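Local structure of cystalysin (Treponema denticola, 1C7N) at residues V102-R107 and T262-A267; K301-V306 and P320-T325. The protein binds pyridoxal-5'-phosphate and belongs to the class I and II aminotransferase family, forming an assembly of two copies of the same chain. All blocks are in the same frame, centred on the assembly; numbering follows the deposited sequence.

Interaction 1. Residues V102-R107 and T262-A267. Unlike the reference sequence in segment 262-267: Ala267 (reference Ile).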
ATOM      1  N   VAL A 102       2.751 -12.106  -3.202  1.00 13.62           N
ATOM      2  CA  VAL A 102       3.583 -13.269  -3.489  1.00 14.70           C
ATOM      3  C   VAL A 102       4.719 -13.346  -2.468  1.00 15.92           C
ATOM      4  O   VAL A 102       4.996 -14.413  -1.916  1.00 16.19           O
ATOM      5  CB  VAL A 102       4.167 -13.207  -4.919  1.00 14.58           C
ATOM      6  CG1 VAL A 102       5.173 -14.333  -5.121  1.00 13.94           C
ATOM      7  CG2 VAL A 102       3.039 -13.318  -5.940  1.00 15.30           C
ATOM      8  N   PHE A 103       5.371 -12.213  -2.210  1.00 16.24           N
ATOM      9  CA  PHE A 103       6.451 -12.177  -1.228  1.00 17.73           C
ATOM     10  C   PHE A 103       5.924 -12.682   0.106  1.00 18.10           C
ATOM     11  O   PHE A 103       6.609 -13.424   0.813  1.00 18.89           O
ATOM     12  CB  PHE A 103       6.980 -10.751  -1.045  1.00 18.74           C
ATOM     13  CG  PHE A 103       8.173 -10.433  -1.895  1.00 20.63           C
ATOM     14  CD1 PHE A 103       8.039 -10.232  -3.262  1.00 21.13           C
ATOM     15  CD2 PHE A 103       9.440 -10.337  -1.323  1.00 21.55           C
ATOM     16  CE1 PHE A 103       9.147  -9.938  -4.053  1.00 22.29           C
ATOM     17  CE2 PHE A 103      10.557 -10.045  -2.103  1.00 22.31           C
ATOM     18  CZ  PHE A 103      10.409  -9.844  -3.471  1.00 23.27           C
ATOM     19  N   ASN A 104       4.704 -12.270   0.442  1.00 18.37           N
ATOM     20  CA  ASN A 104       4.070 -12.672   1.687  1.00 18.64           C
ATOM     21  C   ASN A 104       3.803 -14.175   1.707  1.00 18.33           C
ATOM     22  O   ASN A 104       3.931 -14.821   2.746  1.00 17.86           O
ATOM     23  CB  ASN A 104       2.757 -11.913   1.880  1.00 19.59           C
ATOM     24  CG  ASN A 104       2.172 -12.112   3.262  1.00 20.65           C
ATOM     25  OD1 ASN A 104       2.828 -11.826   4.266  1.00 21.70           O
ATOM     26  ND2 ASN A 104       0.942 -12.607   3.325  1.00 20.10           N
ATOM     27  N   ALA A 105       3.427 -14.728   0.558  1.00 18.26           N
ATOM     28  CA  ALA A 105       3.156 -16.158   0.471  1.00 18.42           C
ATOM     29  C   ALA A 105       4.420 -16.950   0.802  1.00 18.19           C
ATOM     30  O   ALA A 105       4.384 -17.893   1.590  1.00 18.23           O
ATOM     31  CB  ALA A 105       2.662 -16.517  -0.922  1.00 18.29           C
ATOM     32  N   VAL A 106       5.538 -16.556   0.203  1.00 18.40           N
ATOM     33  CA  VAL A 106       6.808 -17.231   0.443  1.00 19.34           C
ATOM     34  C   VAL A 106       7.206 -17.076   1.908  1.00 19.77           C
ATOM     35  O   VAL A 106       7.596 -18.035   2.573  1.00 19.31           O
ATOM     36  CB  VAL A 106       7.922 -16.642  -0.443  1.00 19.54           C
ATOM     37  CG1 VAL A 106       9.261 -17.284  -0.101  1.00 19.55           C
ATOM     38  CG2 VAL A 106       7.583 -16.864  -1.911  1.00 19.83           C
ATOM     39  N   ARG A 107       7.089 -15.854   2.405  1.00 20.46           N
ATOM     40  CA  ARG A 107       7.436 -15.541   3.781  1.00 21.93           C
ATOM     41  C   ARG A 107       6.708 -16.426   4.792  1.00 21.40           C
ATOM     42  O   ARG A 107       7.325 -16.992   5.694  1.00 20.73           O
ATOM     43  CB  ARG A 107       7.118 -14.068   4.057  1.00 23.97           C
ATOM     44  CG  ARG A 107       7.409 -13.595   5.473  1.00 27.88           C
ATOM     45  CD  ARG A 107       7.255 -12.079   5.585  1.00 30.52           C
ATOM     46  NE  ARG A 107       8.034 -11.387   4.559  1.00 33.10           N
ATOM     47  CZ  ARG A 107       7.517 -10.821   3.471  1.00 34.26           C
ATOM     48  NH1 ARG A 107       6.205 -10.851   3.255  1.00 34.17           N
ATOM     49  NH2 ARG A 107       8.314 -10.236   2.587  1.00 33.81           N
ATOM     50  N   THR A 262      -3.033 -13.655   6.178  1.00 19.15           N
ATOM     51  CA  THR A 262      -3.453 -12.385   6.754  1.00 20.08           C
ATOM     52  C   THR A 262      -2.564 -11.934   7.912  1.00 21.73           C
ATOM     53  O   THR A 262      -2.218 -10.754   8.017  1.00 22.23           O
ATOM     54  CB  THR A 262      -4.900 -12.481   7.245  1.00 20.18           C
ATOM     55  OG1 THR A 262      -5.750 -12.786   6.134  1.00 19.62           O
ATOM     56  CG2 THR A 262      -5.341 -11.178   7.881  1.00 20.69           C
ATOM     57  N   LYS A 263      -2.206 -12.867   8.788  1.00 23.21           N
ATOM     58  CA  LYS A 263      -1.348 -12.545   9.927  1.00 23.99           C
ATOM     59  C   LYS A 263      -0.013 -12.045   9.391  1.00 23.22           C
ATOM     60  O   LYS A 263       0.498 -11.012   9.828  1.00 23.37           O
ATOM     61  CB  LYS A 263      -1.107 -13.785  10.798  1.00 25.70           C
ATOM     62  CG  LYS A 263      -0.427 -14.929  10.055  1.00 29.85           C
ATOM     63  CD  LYS A 263      -0.054 -16.115  10.942  1.00 32.27           C
ATOM     64  CE  LYS A 263       1.237 -15.860  11.709  1.00 34.84           C
ATOM     65  NZ  LYS A 263       1.738 -17.100  12.380  1.00 36.19           N
ATOM     66  N   SER A 264       0.548 -12.783   8.439  1.00 21.83           N
ATOM     67  CA  SER A 264       1.828 -12.415   7.853  1.00 21.57           C
ATOM     68  C   SER A 264       1.756 -11.046   7.188  1.00 20.40           C
ATOM     69  O   SER A 264       2.649 -10.218   7.359  1.00 19.79           O
ATOM     70  CB  SER A 264       2.269 -13.460   6.832  1.00 21.82           C
ATOM     71  OG  SER A 264       3.541 -13.122   6.312  1.00 23.36           O
ATOM     72  N   ARG A 265       0.695 -10.809   6.426  1.00 19.70           N
ATOM     73  CA  ARG A 265       0.526  -9.521   5.771  1.00 20.12           C
ATOM     74  C   ARG A 265       0.461  -8.407   6.817  1.00 20.95           C
ATOM     75  O   ARG A 265       1.034  -7.333   6.630  1.00 20.37           O
ATOM     76  CB  ARG A 265      -0.751  -9.509   4.923  1.00 19.82           C
ATOM     77  CG  ARG A 265      -1.222  -8.114   4.553  1.00 18.84           C
ATOM     78  CD  ARG A 265      -2.387  -7.697   5.436  1.00 20.22           C
ATOM     79  NE  ARG A 265      -3.632  -7.796   4.696  1.00 19.89           N
ATOM     80  CZ  ARG A 265      -4.845  -7.667   5.220  1.00 20.24           C
ATOM     81  NH1 ARG A 265      -5.011  -7.439   6.516  1.00 20.68           N
ATOM     82  NH2 ARG A 265      -5.902  -7.752   4.430  1.00 20.59           N
ATOM     83  N   ASP A 266      -0.218  -8.674   7.926  1.00 22.18           N
ATOM     84  CA  ASP A 266      -0.359  -7.671   8.977  1.00 24.56           C
ATOM     85  C   ASP A 266       0.941  -7.339   9.706  1.00 25.71           C
ATOM     86  O   ASP A 266       1.008  -6.343  10.429  1.00 27.03           O
ATOM     87  CB  ASP A 266      -1.437  -8.097   9.980  1.00 24.07           C
ATOM     88  CG  ASP A 266      -2.825  -8.139   9.360  1.00 25.07           C
ATOM     89  OD1 ASP A 266      -3.106  -7.307   8.471  1.00 24.08           O
ATOM     90  OD2 ASP A 266      -3.640  -8.993   9.765  1.00 25.98           O
ATOM     91  N   ALA A 267       1.965  -8.167   9.524  1.00 26.14           N
ATOM     92  CA  ALA A 267       3.261  -7.925  10.151  1.00 27.56           C
ATOM     93  C   ALA A 267       4.164  -7.219   9.142  1.00 27.91           C
ATOM     94  O   ALA A 267       5.170  -6.616   9.510  1.00 27.26           O
ATOM     95  CB  ALA A 267       3.896  -9.240  10.594  1.00 27.86           C
TER

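Interaction 2. Residues K301-V306 and P320-T325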
ATOM      1  N   LYS A 301      -5.591  -6.336 -32.627  1.00 10.27           N
ATOM      2  CA  LYS A 301      -5.171  -5.695 -33.875  1.00 11.37           C
ATOM      3  C   LYS A 301      -3.653  -5.498 -33.876  1.00 10.55           C
ATOM      4  O   LYS A 301      -2.978  -5.779 -34.873  1.00  9.86           O
ATOM      5  CB  LYS A 301      -5.864  -4.334 -34.056  1.00 13.15           C
ATOM      6  CG  LYS A 301      -7.335  -4.414 -34.473  1.00 16.36           C
ATOM      7  CD  LYS A 301      -7.485  -5.010 -35.875  1.00 19.01           C
ATOM      8  CE  LYS A 301      -8.914  -4.902 -36.403  1.00 21.52           C
ATOM      9  NZ  LYS A 301      -9.893  -5.661 -35.574  1.00 23.57           N
ATOM     10  N   ASN A 302      -3.120  -5.034 -32.751  1.00  9.90           N
ATOM     11  CA  ASN A 302      -1.686  -4.788 -32.628  1.00 10.03           C
ATOM     12  C   ASN A 302      -0.779  -6.018 -32.720  1.00 10.68           C
ATOM     13  O   ASN A 302       0.284  -5.947 -33.337  1.00 10.99           O
ATOM     14  CB  ASN A 302      -1.399  -4.010 -31.341  1.00  9.32           C
ATOM     15  CG  ASN A 302      -1.892  -2.573 -31.414  1.00  9.52           C
ATOM     16  OD1 ASN A 302      -2.246  -2.080 -32.486  1.00 10.83           O
ATOM     17  ND2 ASN A 302      -1.899  -1.890 -30.280  1.00 10.48           N
ATOM     18  N   GLN A 303      -1.178  -7.140 -32.124  1.00 11.03           N
ATOM     19  CA  GLN A 303      -0.341  -8.336 -32.209  1.00 11.69           C
ATOM     20  C   GLN A 303      -0.286  -8.792 -33.673  1.00 11.74           C
ATOM     21  O   GLN A 303       0.705  -9.370 -34.117  1.00 10.41           O
ATOM     22  CB  GLN A 303      -0.891  -9.472 -31.329  1.00 10.49           C
ATOM     23  CG  GLN A 303      -2.263  -9.973 -31.753  1.00 10.09           C
ATOM     24  CD  GLN A 303      -2.643 -11.290 -31.105  1.00 10.33           C
ATOM     25  OE1 GLN A 303      -1.808 -11.970 -30.493  1.00  9.47           O
ATOM     26  NE2 GLN A 303      -3.908 -11.671 -31.249  1.00  9.52           N
ATOM     27  N   ARG A 304      -1.356  -8.534 -34.420  1.00 11.77           N
ATOM     28  CA  ARG A 304      -1.382  -8.920 -35.827  1.00 11.50           C
ATOM     29  C   ARG A 304      -0.528  -7.939 -36.634  1.00 11.95           C
ATOM     30  O   ARG A 304       0.125  -8.324 -37.602  1.00 11.67           O
ATOM     31  CB  ARG A 304      -2.834  -8.978 -36.330  1.00 12.73           C
ATOM     32  CG  ARG A 304      -3.617 -10.132 -35.691  1.00 12.76           C
ATOM     33  CD  ARG A 304      -5.121 -10.059 -35.929  1.00 12.58           C
ATOM     34  NE  ARG A 304      -5.833 -11.137 -35.232  1.00 13.55           N
ATOM     35  CZ  ARG A 304      -5.794 -12.422 -35.587  1.00 12.58           C
ATOM     36  NH1 ARG A 304      -5.080 -12.808 -36.640  1.00 13.13           N
ATOM     37  NH2 ARG A 304      -6.466 -13.327 -34.885  1.00 11.51           N
ATOM     38  N   ILE A 305      -0.497  -6.679 -36.215  1.00 11.56           N
ATOM     39  CA  ILE A 305       0.326  -5.682 -36.903  1.00 11.70           C
ATOM     40  C   ILE A 305       1.801  -6.086 -36.770  1.00 11.58           C
ATOM     41  O   ILE A 305       2.566  -6.026 -37.738  1.00 12.26           O
ATOM     42  CB  ILE A 305       0.129  -4.268 -36.292  1.00 12.27           C
ATOM     43  CG1 ILE A 305      -1.278  -3.756 -36.616  1.00 13.80           C
ATOM     44  CG2 ILE A 305       1.190  -3.294 -36.836  1.00 11.35           C
ATOM     45  CD1 ILE A 305      -1.576  -2.380 -36.045  1.00 15.97           C
ATOM     46  N   VAL A 306       2.184  -6.510 -35.569  1.00 11.38           N
ATOM     47  CA  VAL A 306       3.558  -6.922 -35.292  1.00 11.64           C
ATOM     48  C   VAL A 306       3.903  -8.173 -36.106  1.00 11.74           C
ATOM     49  O   VAL A 306       4.913  -8.208 -36.807  1.00 11.12           O
ATOM     50  CB  VAL A 306       3.757  -7.219 -33.776  1.00 12.03           C
ATOM     51  CG1 VAL A 306       5.178  -7.692 -33.505  1.00 11.93           C
ATOM     52  CG2 VAL A 306       3.462  -5.960 -32.957  1.00 11.70           C
ATOM     53  N   PRO A 320       4.683 -14.546 -33.156  1.00 14.62           N
ATOM     54  CA  PRO A 320       3.444 -15.332 -33.145  1.00 14.36           C
ATOM     55  C   PRO A 320       2.345 -14.654 -32.333  1.00 13.99           C
ATOM     56  O   PRO A 320       2.624 -13.910 -31.390  1.00 12.95           O
ATOM     57  CB  PRO A 320       3.874 -16.652 -32.502  1.00 15.86           C
ATOM     58  CG  PRO A 320       5.360 -16.705 -32.740  1.00 18.24           C
ATOM     59  CD  PRO A 320       5.781 -15.291 -32.519  1.00 15.43           C
ATOM     60  N   LEU A 321       1.094 -14.917 -32.690  1.00 13.04           N
ATOM     61  CA  LEU A 321      -0.017 -14.341 -31.944  1.00 13.40           C
ATOM     62  C   LEU A 321       0.006 -14.956 -30.551  1.00 13.18           C
ATOM     63  O   LEU A 321       0.502 -16.065 -30.365  1.00 13.63           O
ATOM     64  CB  LEU A 321      -1.351 -14.660 -32.630  1.00 13.22           C
ATOM     65  CG  LEU A 321      -1.512 -14.177 -34.074  1.00 13.55           C
ATOM     66  CD1 LEU A 321      -2.951 -14.412 -34.519  1.00 15.06           C
ATOM     67  CD2 LEU A 321      -1.162 -12.694 -34.183  1.00 13.91           C
ATOM     68  N   ILE A 322      -0.518 -14.236 -29.567  1.00 12.97           N
ATOM     69  CA  ILE A 322      -0.556 -14.737 -28.199  1.00 12.62           C
ATOM     70  C   ILE A 322      -1.988 -15.124 -27.840  1.00 12.54           C
ATOM     71  O   ILE A 322      -2.928 -14.752 -28.537  1.00 12.19           O
ATOM     72  CB  ILE A 322      -0.060 -13.671 -27.214  1.00 13.05           C
ATOM     73  CG1 ILE A 322      -0.869 -12.385 -27.401  1.00 11.45           C
ATOM     74  CG2 ILE A 322       1.437 -13.416 -27.432  1.00 13.12           C
ATOM     75  CD1 ILE A 322      -0.455 -11.263 -26.478  1.00 11.28           C
ATOM     76  N   GLU A 323      -2.148 -15.865 -26.752  1.00 13.27           N
ATOM     77  CA  GLU A 323      -3.470 -16.301 -26.319  1.00 14.01           C
ATOM     78  C   GLU A 323      -4.046 -15.375 -25.242  1.00 13.63           C
ATOM     79  O   GLU A 323      -5.265 -15.195 -25.148  1.00 14.11           O
ATOM     80  CB  GLU A 323      -3.389 -17.735 -25.785  1.00 14.17           C
ATOM     81  CG  GLU A 323      -2.552 -18.668 -26.659  1.00 16.15           C
ATOM     82  CD  GLU A 323      -2.562 -20.112 -26.176  1.00 17.45           C
ATOM     83  OE1 GLU A 323      -2.598 -20.338 -24.947  1.00 17.01           O
ATOM     84  OE2 GLU A 323      -2.516 -21.022 -27.031  1.00 18.19           O
ATOM     85  N   GLY A 324      -3.160 -14.783 -24.444  1.00 13.66           N
ATOM     86  CA  GLY A 324      -3.575 -13.891 -23.372  1.00 14.35           C
ATOM     87  C   GLY A 324      -2.527 -12.844 -23.043  1.00 13.51           C
ATOM     88  O   GLY A 324      -1.396 -12.930 -23.518  1.00 14.14           O
ATOM     89  N   THR A 325      -2.903 -11.885 -22.197  1.00 14.21           N
ATOM     90  CA  THR A 325      -2.060 -10.753 -21.801  1.00 12.87           C
ATOM     91  C   THR A 325      -1.942  -9.865 -23.042  1.00 13.04           C
ATOM     92  O   THR A 325      -2.348 -10.270 -24.135  1.00 13.75           O
ATOM     93  CB  THR A 325      -0.603 -11.156 -21.390  1.00 13.33           C
ATOM     94  OG1 THR A 325       0.177 -11.387 -22.572  1.00 12.30           O
ATOM     95  CG2 THR A 325      -0.587 -12.398 -20.498  1.00 11.29           C
TER
HETATM   96  O   HOH W   1      -4.453 -14.662 -30.919  1.00  5.82           O

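Interaction 1. Residues V102-R107 and T262-A267
Asn104 reaches across to Ser264 with its amide oxygen, and this pair carries the contact. The CB of both residues points toward the other helix, and matching first torsions, CG of Asn104 anti to the backbone N (chi1 -170°) and OG of Ser264 likewise (chi1 -177°), carry OD1 and OG on toward each other. Ser264 OG gives a short hydrogen bond to Asn104 OD1, 2.5 Å long; the hydroxyl comes from above the carbonyl plane, not along a lone pair. The other end of the carboxamide, ND2, donates to the backbone oxygen of Phe261, one turn earlier on the serine's helix. With both ends held by one helix, the amide has little freedom to flip.

Arg107 CD lies 3.9 Å from Ser264 OG, and the arginine chain then bends at chi3, bringing Asn104 OD1 to the edge of its guanidinium, in plane. The Arg265 side chain comes near with CB, 3.9 Å from Asn104 ND2; its backbone N is also close to Asn104 OD1, but too badly angled for a hydrogen bond. Two successive bends turn its guanidinium away to a salt bridge, Arg265 NH1 to Asp266 OD1 at 2.7 Å, in the guanidinium plane, while NH2 bonds to Asn94 O.

The helix axes pass 9.4 Å apart at 113°. Ala267 O accepts a hydrogen bond from Arg107 NH1 of the second subunit, which puts the crossing at the dimer interface. Within the chain, Val102 and Phe103 back onto Ala129 of helix 125-131, while Thr262 and Arg265 lie against Ile93 of strand 92-95, an outermost strand, within this chain, of the seven-stranded sheet.

Interaction 2. Residues K301-V306 and P320-T325
The Arg304 guanidinium carries Leu321 over one face: methyl CD1 sits 3.2 Å above the plane, displaced toward the rim on the NH1 side. Its NE makes a salt bridge with Asp300 OD1, one turn back on the same helix. The second flat group is the Gln303 amide: Leu321 CD2 sits over one face of it, 3.7 Å from Gln303 CD, with the two side chains crossing at about a right angle. The leucine's branches thus part, CD1 going to the guanidinium while CD2 lies against the glutamine and also near Arg304 CG.

Gln303 OE1 accepts from the backbone N of Ile322 at 2.8 Å; the donor lies in the carbonyl plane and the N-H points almost straight at the oxygen (164°). This is a helix side chain capturing the main chain of the irregular segment that leads from helix 289-313 into strand 327-331, in the C-terminal part of an aminotransferase-type fold. Beyond Ile322 the same segment runs toward the pyridoxal-5'-phosphate pocket, where Thr325 touches His206.

The glutamine reaches Ile322 with CG set between its backbone N and carbonyl carbon (chi1 64°) and the chain extended beyond. Its NE2 donates to Asp300 and also to a water, 3.1 Å from Gln303 NE2, which in turn donates to Ile322 O at 2.8 Å.

In the fold
From the N terminus, the chain passes strand 92-95 and enters helix 98-109, whose start, Val98, lines the pyridoxal-5'-phosphate pocket. Interaction 1 closes only when helix 255-267 returns, 155 residues later, so its loop takes in the other six strands of the seven-stranded sheet. Helix 275-287 follows, then the long helix 289-313, where interaction 2 opens and soon closes a short local loop of 13 residues. The two contacts are in series, neither nesting nor crossing. Their centres lie 35 Å apart on opposite sides of the chain's centre: 102-107 with 262-267 joins helices at the dimer interface, and 301-306 with 320-325 ties helix 289-313 to the lead-in to the three-stranded sheet.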